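Local coordinates for protein glutamate racemase (PDB 2JFN) that belongs to the Asp/Glu/hydantoin racemase family and holds a glutamic acid and a uridine-5'-diphosphate-N-acetylmuramoyl-L-alanine in separate pockets, at residues L25-G30 with F58-K63; A88-N93 with F109-V114. One frame throughout, in Å; residues are numbered along the deposited sequence.

Interaction 1 closes along the chain before interaction 2 opens, and their centres lie about 12 Å apart. Both reach the same mixed sheet, in which strand 21-28 and strand 87-90 run parallel as neighbours. Two probable hydrogen bonds stitch these strands together, Val-89 N with Leu-25 O at 2.7 Å and Phe-27 N with Val-89 O at 2.8 Å, and beyond them Asp-28 packs on Cys-92. The loop ends of both strands meet the same glutamic acid: Asp-28 takes its amino group, and Ser-29, Tyr-60 and Gly-61 its side-chain carboxylate, while the backbone N of Asn-93 meets its other carboxylate. Interaction 2 also carries the sheet outward to strand 111-112, whose continuation touches uridine-5'-diphosphate-N-acetylmuramoyl-L-alanine.

Interaction 1: residues L25-G30 with F58-K63; sequences LVFDSG and FPYGEK. With GLU (glutamic acid), chain B.
Ser-29, just past the end of strand 21-28, brings its CA to 5.2 Å from that of Phe-58 in the loop before helix 65-82, and no hydrogen bond joins the two segments directly. Ser-29 uses both side-chain atoms, CB and OG. CB sits over one face of the Tyr-60 ring, 3.9 Å from the centroid and 13° off the normal, a CH-pi contact. OG, set between the backbone N and the carbonyl carbon (chi1 58°), meets the edge of the Phe-58 ring near its plane and donates to OE2 of the bound glutamic acid at 2.6 Å. Pro-59, after a cis peptide, puts CB over a face of the Phe-58 ring. On the side of helix 65-82, Phe-27 and Tyr-60 meet tip to tip, with Phe-27 CZ 3.3 Å from Tyr-60 OH, which hydrogen-bonds to Asp-54. The ligand bridges the segments: its N reaches Asp-28 OD2 at 2.8 Å, while Tyr-60 N and Gly-61 N donate to OE2 and OE1, respectively. Asp-28 OD1 accepts from Gly-30 N at 3.1 Å, forming an Asx turn where strand 21-28 passes into its loop, in the glutamic acid pocket at the strand's C-terminal end.

Interaction 2: residues A88-N93 with F109-V114; sequences AVVACN and FPVVGV. With GLU (glutamic acid), chain B; UMA (uridine-5'-diphosphate-N-acetylmuramoyl-L-alanine), chain C.
Ala-88 and Val-112 form the middle of a run of three nearly straight backbone hydrogen bonds: Val-112 N to Ala-88 O at 2.8 Å, Val-90 N to Val-112 O also at 2.8 Å, and Ala-88 N to Pro-110 O at a longer 3.2 Å. Two CA-H...O contacts lie among them, from Val-111 CA to Ala-88 O and from Val-89 CA to Val-112 O, so each of these two oxygens has an N-H and a C-H partner.

The same ends of the segments serve two ligands. Asn-93 N donates to O of the glutamic acid at 2.8 Å, and Gly-113 O accepts from N3 of uridine-5'-diphosphate-N-acetylmuramoyl-L-alanine at 2.9 Å. Register and direction, the segments running 20° apart with Ala-88 facing Val-111 and Val-89 facing Val-112, identify the parallel pairing of a beta-alpha-beta unit, with helix 93-106 as the connection. Val-90, at the end of the strand, and Ala-91 after it are each the centre of an inverse gamma turn, marked by weak bonds from Ala-91 N to Val-89 O and from Cys-92 N to Val-90 O.

On one face of the sheet, Val-89 and Val-112 lie side by side and point the same way, CG2 of the former 4.1 Å from CB of the latter; residues of helix 228-241 pack on both. On the face of Ala-88 and Val-111, Ala-88 CB approaches Phe-109 CE1 at 3.7 Å, and Val-111 CG1 touches CG2 of Val-90, which also packs on helix 93-106. Past the last backbone bond, the Val-114 side chain lies against residues 90-93. With CG1 anti to the carbonyl carbon (chi1 -58°), CG2 falls between the backbone N and the carbonyl carbon and lies 3.4 Å from Cys-92 C, while CG1 lies against Val-90 O and Ala-91 CA.

Interaction 1: residues L25-G30 with F58-K63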
ATOM      1  N   LEU A  25       6.584 -10.926   4.639  1.00 23.92           N
ATOM      2  CA  LEU A  25       7.155  -9.752   4.003  1.00 23.77           C
ATOM      3  C   LEU A  25       6.041  -8.812   3.574  1.00 23.16           C
ATOM      4  O   LEU A  25       5.047  -9.247   2.997  1.00 22.71           O
ATOM      5  CB  LEU A  25       7.959 -10.144   2.758  1.00 23.48           C
ATOM      6  CG  LEU A  25       8.318  -8.989   1.815  1.00 24.15           C
ATOM      7  CD1 LEU A  25       9.293  -8.030   2.506  1.00 23.60           C
ATOM      8  CD2 LEU A  25       8.932  -9.547   0.525  1.00 24.84           C
ATOM      9  N   VAL A  26       6.206  -7.530   3.882  1.00 23.08           N
ATOM     10  CA  VAL A  26       5.263  -6.507   3.457  1.00 22.84           C
ATOM     11  C   VAL A  26       6.131  -5.554   2.624  1.00 23.16           C
ATOM     12  O   VAL A  26       7.102  -4.979   3.134  1.00 23.27           O
ATOM     13  CB  VAL A  26       4.633  -5.752   4.647  1.00 23.04           C
ATOM     14  CG1 VAL A  26       3.677  -4.689   4.126  1.00 22.64           C
ATOM     15  CG2 VAL A  26       3.871  -6.740   5.555  1.00 22.73           C
ATOM     16  N   PHE A  27       5.794  -5.419   1.343  1.00 22.82           N
ATOM     17  CA  PHE A  27       6.548  -4.581   0.411  1.00 23.33           C
ATOM     18  C   PHE A  27       5.786  -3.394  -0.169  1.00 23.64           C
ATOM     19  O   PHE A  27       4.586  -3.472  -0.419  1.00 24.06           O
ATOM     20  CB  PHE A  27       7.043  -5.430  -0.766  1.00 23.65           C
ATOM     21  CG  PHE A  27       7.615  -4.618  -1.903  1.00 24.66           C
ATOM     22  CD1 PHE A  27       8.937  -4.175  -1.867  1.00 24.66           C
ATOM     23  CD2 PHE A  27       6.815  -4.243  -2.978  1.00 24.42           C
ATOM     24  CE1 PHE A  27       9.451  -3.368  -2.883  1.00 24.95           C
ATOM     25  CE2 PHE A  27       7.318  -3.434  -4.001  1.00 24.93           C
ATOM     26  CZ  PHE A  27       8.637  -2.995  -3.952  1.00 25.18           C
ATOM     27  N   ASP A  28       6.506  -2.300  -0.389  1.00 23.82           N
ATOM     28  CA  ASP A  28       5.953  -1.095  -1.003  1.00 23.43           C
ATOM     29  C   ASP A  28       7.109  -0.292  -1.563  1.00 23.59           C
ATOM     30  O   ASP A  28       8.269  -0.542  -1.229  1.00 23.62           O
ATOM     31  CB  ASP A  28       5.207  -0.210   0.004  1.00 23.14           C
ATOM     32  CG  ASP A  28       4.571   1.010  -0.662  1.00 23.57           C
ATOM     33  OD1 ASP A  28       4.555   2.108  -0.065  1.00 23.23           O
ATOM     34  OD2 ASP A  28       4.083   0.869  -1.802  1.00 24.14           O
ATOM     35  N   SER A  29       6.790   0.679  -2.408  1.00 23.49           N
ATOM     36  CA  SER A  29       7.797   1.552  -2.991  1.00 23.63           C
ATOM     37  C   SER A  29       8.286   2.525  -1.907  1.00 23.67           C
ATOM     38  O   SER A  29       9.424   2.993  -1.946  1.00 23.60           O
ATOM     39  CB  SER A  29       7.188   2.332  -4.152  1.00 23.55           C
ATOM     40  OG  SER A  29       6.076   3.078  -3.698  1.00 24.80           O
ATOM     41  N   GLY A  30       7.422   2.817  -0.938  1.00 23.60           N
ATOM     42  CA  GLY A  30       7.788   3.724   0.135  1.00 23.98           C
ATOM     43  C   GLY A  30       7.176   3.398   1.483  1.00 23.76           C
ATOM     44  O   GLY A  30       7.245   2.256   1.945  1.00 24.03           O
ATOM     45  N   PHE A  58      11.549   4.554  -6.011  1.00 25.66           N
ATOM     46  CA  PHE A  58      10.318   5.275  -5.685  1.00 25.94           C
ATOM     47  C   PHE A  58      10.433   6.613  -6.417  1.00 26.23           C
ATOM     48  O   PHE A  58      11.508   7.210  -6.426  1.00 26.27           O
ATOM     49  CB  PHE A  58      10.230   5.540  -4.179  1.00 25.77           C
ATOM     50  CG  PHE A  58       9.105   6.460  -3.793  1.00 26.33           C
ATOM     51  CD1 PHE A  58       7.829   5.958  -3.546  1.00 26.01           C
ATOM     52  CD2 PHE A  58       9.311   7.836  -3.730  1.00 26.14           C
ATOM     53  CE1 PHE A  58       6.770   6.814  -3.245  1.00 26.79           C
ATOM     54  CE2 PHE A  58       8.255   8.704  -3.430  1.00 27.07           C
ATOM     55  CZ  PHE A  58       6.985   8.193  -3.188  1.00 27.22           C
ATOM     56  N   PRO A  59       9.333   7.118  -7.011  1.00 26.87           N
ATOM     57  CA  PRO A  59       7.976   6.562  -7.071  1.00 27.09           C
ATOM     58  C   PRO A  59       7.741   5.627  -8.258  1.00 27.44           C
ATOM     59  O   PRO A  59       8.277   5.835  -9.350  1.00 26.87           O
ATOM     60  CB  PRO A  59       7.104   7.812  -7.154  1.00 27.32           C
ATOM     61  CG  PRO A  59       7.922   8.695  -8.038  1.00 27.45           C
ATOM     62  CD  PRO A  59       9.340   8.514  -7.498  1.00 27.24           C
ATOM     63  N   TYR A  60       6.936   4.593  -8.028  1.00 28.08           N
ATOM     64  CA  TYR A  60       6.604   3.612  -9.059  1.00 29.46           C
ATOM     65  C   TYR A  60       5.532   4.143 -10.030  1.00 30.92           C
ATOM     66  O   TYR A  60       5.469   3.729 -11.190  1.00 30.67           O
ATOM     67  CB  TYR A  60       6.104   2.316  -8.399  1.00 28.52           C
ATOM     68  CG  TYR A  60       7.185   1.376  -7.885  1.00 27.75           C
ATOM     69  CD1 TYR A  60       8.507   1.804  -7.703  1.00 27.37           C
ATOM     70  CD2 TYR A  60       6.874   0.051  -7.566  1.00 27.09           C
ATOM     71  CE1 TYR A  60       9.495   0.923  -7.213  1.00 26.91           C
ATOM     72  CE2 TYR A  60       7.840  -0.826  -7.082  1.00 27.19           C
ATOM     73  CZ  TYR A  60       9.147  -0.391  -6.906  1.00 27.07           C
ATOM     74  OH  TYR A  60      10.090  -1.274  -6.424  1.00 25.80           O
ATOM     75  N   GLY A  61       4.699   5.062  -9.547  1.00 33.00           N
ATOM     76  CA  GLY A  61       3.638   5.622 -10.370  1.00 35.24           C
ATOM     77  C   GLY A  61       4.051   6.059 -11.766  1.00 37.04           C
ATOM     78  O   GLY A  61       3.301   5.879 -12.726  1.00 37.85           O
ATOM     79  N   GLU A  62       5.248   6.621 -11.879  1.00 38.35           N
ATOM     80  CA  GLU A  62       5.774   7.106 -13.153  1.00 39.52           C
ATOM     81  C   GLU A  62       6.459   6.026 -13.998  1.00 39.48           C
ATOM     82  O   GLU A  62       6.383   6.043 -15.232  1.00 40.03           O
ATOM     83  CB  GLU A  62       6.785   8.219 -12.878  1.00 41.20           C
ATOM     84  CG  GLU A  62       7.879   7.772 -11.903  1.00 43.11           C
ATOM     85  CD  GLU A  62       9.023   8.754 -11.796  1.00 44.30           C
ATOM     86  OE1 GLU A  62       8.778   9.912 -11.374  1.00 45.50           O
ATOM     87  OE2 GLU A  62      10.168   8.366 -12.132  1.00 44.82           O
ATOM     88  N   LYS A  63       7.128   5.101 -13.316  1.00 38.32           N
ATOM     89  CA  LYS A  63       7.880   4.015 -13.938  1.00 37.54           C
ATOM     90  C   LYS A  63       7.149   3.140 -14.959  1.00 37.13           C
ATOM     91  O   LYS A  63       5.927   2.981 -14.915  1.00 37.17           O
ATOM     92  CB  LYS A  63       8.468   3.121 -12.841  1.00 36.71           C
ATOM     93  CG  LYS A  63       9.302   3.868 -11.797  1.00 36.22           C
ATOM     94  CD  LYS A  63      10.584   4.438 -12.390  1.00 35.50           C
ATOM     95  CE  LYS A  63      11.505   5.005 -11.308  1.00 34.57           C
ATOM     96  NZ  LYS A  63      10.884   6.113 -10.522  1.00 33.47           N
TER
HETATM   97  N   GLU B1287       2.109   2.892  -1.995  1.00 27.57           N
HETATM   98  CA  GLU B1287       1.785   3.464  -3.305  1.00 28.20           C
HETATM   99  C   GLU B1287       0.830   2.526  -4.019  1.00 28.44           C
HETATM  100  O   GLU B1287      -0.077   1.906  -3.353  1.00 28.04           O
HETATM  101  CB  GLU B1287       3.072   3.645  -4.124  1.00 28.42           C
HETATM  102  CG  GLU B1287       3.093   5.037  -4.796  1.00 28.59           C
HETATM  103  CD  GLU B1287       4.198   5.121  -5.842  1.00 29.41           C
HETATM  104  OE1 GLU B1287       4.038   5.812  -6.844  1.00 29.10           O
HETATM  105  OE2 GLU B1287       5.260   4.510  -5.688  1.00 28.72           O
HETATM  106  OXT GLU B1287       0.915   2.362  -5.281  1.00 29.50           O

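Interaction 2: residues A88-N93 with F109-V114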
ATOM      1  N   ALA A  88       4.185 -13.165   1.283  1.00 26.70           N
ATOM      2  CA  ALA A  88       4.588 -11.811   0.929  1.00 26.24           C
ATOM      3  C   ALA A  88       3.380 -10.991   0.486  1.00 26.33           C
ATOM      4  O   ALA A  88       2.496 -11.482  -0.223  1.00 25.93           O
ATOM      5  CB  ALA A  88       5.619 -11.842  -0.184  1.00 26.54           C
ATOM      6  N   VAL A  89       3.353  -9.735   0.910  1.00 26.38           N
ATOM      7  CA  VAL A  89       2.272  -8.826   0.555  1.00 26.48           C
ATOM      8  C   VAL A  89       2.815  -7.667  -0.264  1.00 26.45           C
ATOM      9  O   VAL A  89       3.726  -6.964   0.172  1.00 26.61           O
ATOM     10  CB  VAL A  89       1.599  -8.227   1.808  1.00 26.98           C
ATOM     11  CG1 VAL A  89       0.428  -7.344   1.388  1.00 26.51           C
ATOM     12  CG2 VAL A  89       1.146  -9.336   2.748  1.00 26.37           C
ATOM     13  N   VAL A  90       2.271  -7.482  -1.459  1.00 26.03           N
ATOM     14  CA  VAL A  90       2.676  -6.378  -2.306  1.00 26.42           C
ATOM     15  C   VAL A  90       1.693  -5.276  -1.916  1.00 26.74           C
ATOM     16  O   VAL A  90       0.673  -5.085  -2.577  1.00 26.48           O
ATOM     17  CB  VAL A  90       2.519  -6.733  -3.798  1.00 26.37           C
ATOM     18  CG1 VAL A  90       2.979  -5.570  -4.667  1.00 26.82           C
ATOM     19  CG2 VAL A  90       3.348  -7.985  -4.121  1.00 26.76           C
ATOM     20  N   ALA A  91       1.991  -4.590  -0.813  1.00 26.82           N
ATOM     21  CA  ALA A  91       1.126  -3.525  -0.294  1.00 27.63           C
ATOM     22  C   ALA A  91       1.404  -2.244  -1.054  1.00 28.11           C
ATOM     23  O   ALA A  91       1.756  -1.219  -0.468  1.00 27.96           O
ATOM     24  CB  ALA A  91       1.387  -3.329   1.191  1.00 27.04           C
ATOM     25  N   CYS A  92       1.216  -2.325  -2.367  1.00 29.18           N
ATOM     26  CA  CYS A  92       1.485  -1.233  -3.282  1.00 30.48           C
ATOM     27  C   CYS A  92       0.588  -1.401  -4.515  1.00 31.39           C
ATOM     28  O   CYS A  92       0.743  -2.361  -5.264  1.00 31.00           O
ATOM     29  CB  CYS A  92       2.964  -1.321  -3.680  1.00 30.27           C
ATOM     30  SG  CYS A  92       3.533  -0.233  -4.976  1.00 30.88           S
ATOM     31  N   ASN A  93      -0.342  -0.469  -4.727  1.00 32.97           N
ATOM     32  CA  ASN A  93      -1.251  -0.545  -5.877  1.00 34.50           C
ATOM     33  C   ASN A  93      -0.547  -0.462  -7.228  1.00 35.02           C
ATOM     34  O   ASN A  93      -0.887  -1.199  -8.159  1.00 35.62           O
ATOM     35  CB  ASN A  93      -2.316   0.557  -5.803  1.00 35.30           C
ATOM     36  CG  ASN A  93      -3.252   0.388  -4.630  1.00 36.40           C
ATOM     37  OD1 ASN A  93      -2.906   0.707  -3.487  1.00 37.59           O
ATOM     38  ND2 ASN A  93      -4.451  -0.123  -4.901  1.00 36.95           N
ATOM     39  N   PHE A 109       5.443 -19.504  -2.206  1.00 29.48           N
ATOM     40  CA  PHE A 109       4.788 -19.075  -0.988  1.00 29.36           C
ATOM     41  C   PHE A 109       3.690 -18.168  -1.509  1.00 28.99           C
ATOM     42  O   PHE A 109       3.826 -17.562  -2.576  1.00 28.79           O
ATOM     43  CB  PHE A 109       5.753 -18.349  -0.033  1.00 28.81           C
ATOM     44  CG  PHE A 109       6.562 -17.263  -0.673  1.00 29.18           C
ATOM     45  CD1 PHE A 109       5.975 -16.051  -1.034  1.00 29.09           C
ATOM     46  CD2 PHE A 109       7.926 -17.444  -0.896  1.00 28.19           C
ATOM     47  CE1 PHE A 109       6.739 -15.034  -1.609  1.00 29.20           C
ATOM     48  CE2 PHE A 109       8.697 -16.440  -1.467  1.00 28.87           C
ATOM     49  CZ  PHE A 109       8.106 -15.228  -1.826  1.00 28.19           C
ATOM     50  N   PRO A 110       2.567 -18.093  -0.791  1.00 29.04           N
ATOM     51  CA  PRO A 110       1.480 -17.237  -1.268  1.00 29.02           C
ATOM     52  C   PRO A 110       1.856 -15.761  -1.345  1.00 28.61           C
ATOM     53  O   PRO A 110       2.628 -15.256  -0.530  1.00 28.77           O
ATOM     54  CB  PRO A 110       0.357 -17.526  -0.271  1.00 28.79           C
ATOM     55  CG  PRO A 110       1.096 -17.844   0.985  1.00 29.59           C
ATOM     56  CD  PRO A 110       2.234 -18.710   0.505  1.00 28.89           C
ATOM     57  N   VAL A 111       1.320 -15.083  -2.350  1.00 28.61           N
ATOM     58  CA  VAL A 111       1.580 -13.664  -2.538  1.00 28.17           C
ATOM     59  C   VAL A 111       0.246 -12.931  -2.510  1.00 28.51           C
ATOM     60  O   VAL A 111      -0.688 -13.306  -3.214  1.00 28.55           O
ATOM     61  CB  VAL A 111       2.277 -13.390  -3.886  1.00 27.94           C
ATOM     62  CG1 VAL A 111       2.553 -11.892  -4.040  1.00 26.91           C
ATOM     63  CG2 VAL A 111       3.585 -14.192  -3.974  1.00 27.23           C
ATOM     64  N   VAL A 112       0.161 -11.897  -1.685  1.00 28.78           N
ATOM     65  CA  VAL A 112      -1.063 -11.114  -1.579  1.00 29.08           C
ATOM     66  C   VAL A 112      -0.897  -9.814  -2.344  1.00 29.49           C
ATOM     67  O   VAL A 112       0.151  -9.166  -2.268  1.00 29.47           O
ATOM     68  CB  VAL A 112      -1.398 -10.804  -0.101  1.00 29.31           C
ATOM     69  CG1 VAL A 112      -2.625  -9.906  -0.006  1.00 29.34           C
ATOM     70  CG2 VAL A 112      -1.643 -12.091   0.642  1.00 28.86           C
ATOM     71  N   GLY A 113      -1.926  -9.450  -3.100  1.00 29.33           N
ATOM     72  CA  GLY A 113      -1.883  -8.224  -3.867  1.00 29.94           C
ATOM     73  C   GLY A 113      -2.915  -7.245  -3.343  1.00 30.66           C
ATOM     74  O   GLY A 113      -3.685  -7.570  -2.437  1.00 29.81           O
ATOM     75  N   VAL A 114      -2.928  -6.046  -3.918  1.00 31.45           N
ATOM     76  CA  VAL A 114      -3.873  -5.012  -3.507  1.00 32.36           C
ATOM     77  C   VAL A 114      -4.501  -4.298  -4.692  1.00 32.64           C
ATOM     78  O   VAL A 114      -3.818  -3.919  -5.651  1.00 33.94           O
ATOM     79  CB  VAL A 114      -3.203  -3.932  -2.652  1.00 32.77           C
ATOM     80  CG1 VAL A 114      -2.570  -4.551  -1.412  1.00 32.86           C
ATOM     81  CG2 VAL A 114      -2.171  -3.196  -3.484  1.00 33.24           C
TER
HETATM   82  N   GLU B1287       2.109   2.892  -1.995  1.00 27.57           N
HETATM   83  CA  GLU B1287       1.785   3.464  -3.305  1.00 28.20           C
HETATM   84  C   GLU B1287       0.830   2.526  -4.019  1.00 28.44           C
HETATM   85  O   GLU B1287      -0.077   1.906  -3.353  1.00 28.04           O
HETATM   86  CB  GLU B1287       3.072   3.645  -4.124  1.00 28.42           C
HETATM   87  CG  GLU B1287       3.093   5.037  -4.796  1.00 28.59           C
HETATM   88  CD  GLU B1287       4.198   5.121  -5.842  1.00 29.41           C
HETATM   89  OE1 GLU B1287       4.038   5.812  -6.844  1.00 29.10           O
HETATM   90  OE2 GLU B1287       5.260   4.510  -5.688  1.00 28.72           O
HETATM   91  OXT GLU B1287       0.915   2.362  -5.281  1.00 29.50           O
HETATM   92  N1  UMA C1286      -8.458  -6.793  -1.085  1.00 29.94           N
HETATM   93  C2  UMA C1286      -7.193  -6.794  -1.863  1.00 29.32           C
HETATM   94  N3  UMA C1286      -6.460  -7.969  -1.800  1.00 29.55           N
HETATM   95  C4  UMA C1286      -6.812  -9.120  -1.079  1.00 29.59           C
HETATM   96  C5  UMA C1286      -8.120  -9.050  -0.304  1.00 29.56           C
HETATM   97  C6  UMA C1286      -8.853  -7.919  -0.345  1.00 29.26           C
HETATM   98  O2  UMA C1286      -6.798  -5.842  -2.519  1.00 29.70           O
HETATM   99  O4  UMA C1286      -6.074 -10.095  -1.099  1.00 30.57           O
HETATM  100  C1B UMA C1286      -9.266  -5.524  -1.141  1.00 29.97           C
HETATM  101  C2B UMA C1286     -10.133  -5.489  -2.388  1.00 30.33           C
HETATM  102  O2' UMA C1286     -10.200  -4.159  -3.034  1.00 29.77           O
HETATM  103  C3B UMA C1286     -11.492  -5.980  -2.014  1.00 30.56           C
HETATM  104  C4B UMA C1286     -11.548  -5.430  -0.601  1.00 31.30           C
HETATM  105  O4B UMA C1286     -10.214  -5.410  -0.107  1.00 30.67           O
HETATM  106  O3B UMA C1286     -12.366  -5.345  -2.984  1.00 31.06           O
HETATM  107  C5B UMA C1286     -12.343  -6.234   0.348  1.00 31.78           C
HETATM  108  O5B UMA C1286     -12.010  -7.572   0.234  1.00 33.40           O
HETATM  109  PA  UMA C1286     -12.803  -8.742   0.963  1.00 34.79           P
HETATM  110  O1A UMA C1286     -11.864  -9.873   0.953  1.00 34.47           O
HETATM  111  O2A UMA C1286     -13.231  -8.290   2.247  1.00 33.73           O
HETATM  112  O3A UMA C1286     -14.019  -9.036  -0.068  1.00 35.18           O
HETATM  113  PB  UMA C1286     -14.344  -8.549  -1.552  1.00 37.02           P
HETATM  114  O1B UMA C1286     -14.538  -7.117  -1.630  1.00 36.86           O
HETATM  115  O2B UMA C1286     -15.400  -9.421  -2.076  1.00 37.25           O
HETATM  116  O1' UMA C1286     -12.971  -9.033  -2.311  1.00 37.25           O
HETATM  117  C1' UMA C1286     -12.831 -10.136  -3.208  1.00 37.93           C
HETATM  118  C2' UMA C1286     -11.526 -10.858  -3.004  1.00 38.46           C
HETATM  119  N2' UMA C1286     -11.419 -11.432  -1.650  1.00 38.63           N
HETATM  120  C7' UMA C1286     -11.423 -12.758  -1.435  1.00 39.00           C
HETATM  121  O7' UMA C1286     -11.346 -13.567  -2.355  1.00 39.50           O
HETATM  122  C8' UMA C1286     -11.507 -13.264  -0.010  1.00 39.26           C
HETATM  123  C3' UMA C1286     -10.381  -9.872  -3.293  1.00 38.65           C
HETATM  124  O3' UMA C1286      -9.081 -10.548  -3.201  1.00 39.05           O
HETATM  125  C4' UMA C1286     -10.523  -9.244  -4.700  1.00 38.99           C
HETATM  126  O4' UMA C1286      -9.488  -8.313  -4.944  1.00 39.14           O
HETATM  127  C5' UMA C1286     -11.890  -8.566  -4.834  1.00 39.08           C
HETATM  128  O5' UMA C1286     -12.939  -9.564  -4.538  1.00 38.34           O
HETATM  129  C6' UMA C1286     -12.176  -8.040  -6.229  1.00 39.49           C
HETATM  130  O6' UMA C1286     -12.028  -9.081  -7.184  1.00 40.33           O
HETATM  131  C18 UMA C1286      -8.654 -11.779  -3.837  1.00 39.32           C
HETATM  132  C19 UMA C1286      -7.885 -11.571  -5.099  1.00 39.68           C
HETATM  133  O18 UMA C1286      -7.920 -12.391  -6.000  1.00 40.46           O
HETATM  134  C20 UMA C1286      -7.993 -12.671  -2.766  1.00 39.34           C
HETATM  135  N4  UMA C1286      -7.171 -10.434  -5.147  1.00 39.52           N
HETATM  136  C21 UMA C1286      -6.220 -10.063  -6.204  1.00 39.62           C
HETATM  137  C22 UMA C1286      -5.158 -11.152  -6.546  1.00 39.22           C
HETATM  138  O19 UMA C1286      -4.807 -11.918  -5.621  1.00 39.54           O
HETATM  139  O20 UMA C1286      -4.715 -11.228  -7.720  1.00 39.22           O
HETATM  140  C23 UMA C1286      -5.507  -8.764  -5.810  1.00 39.39           C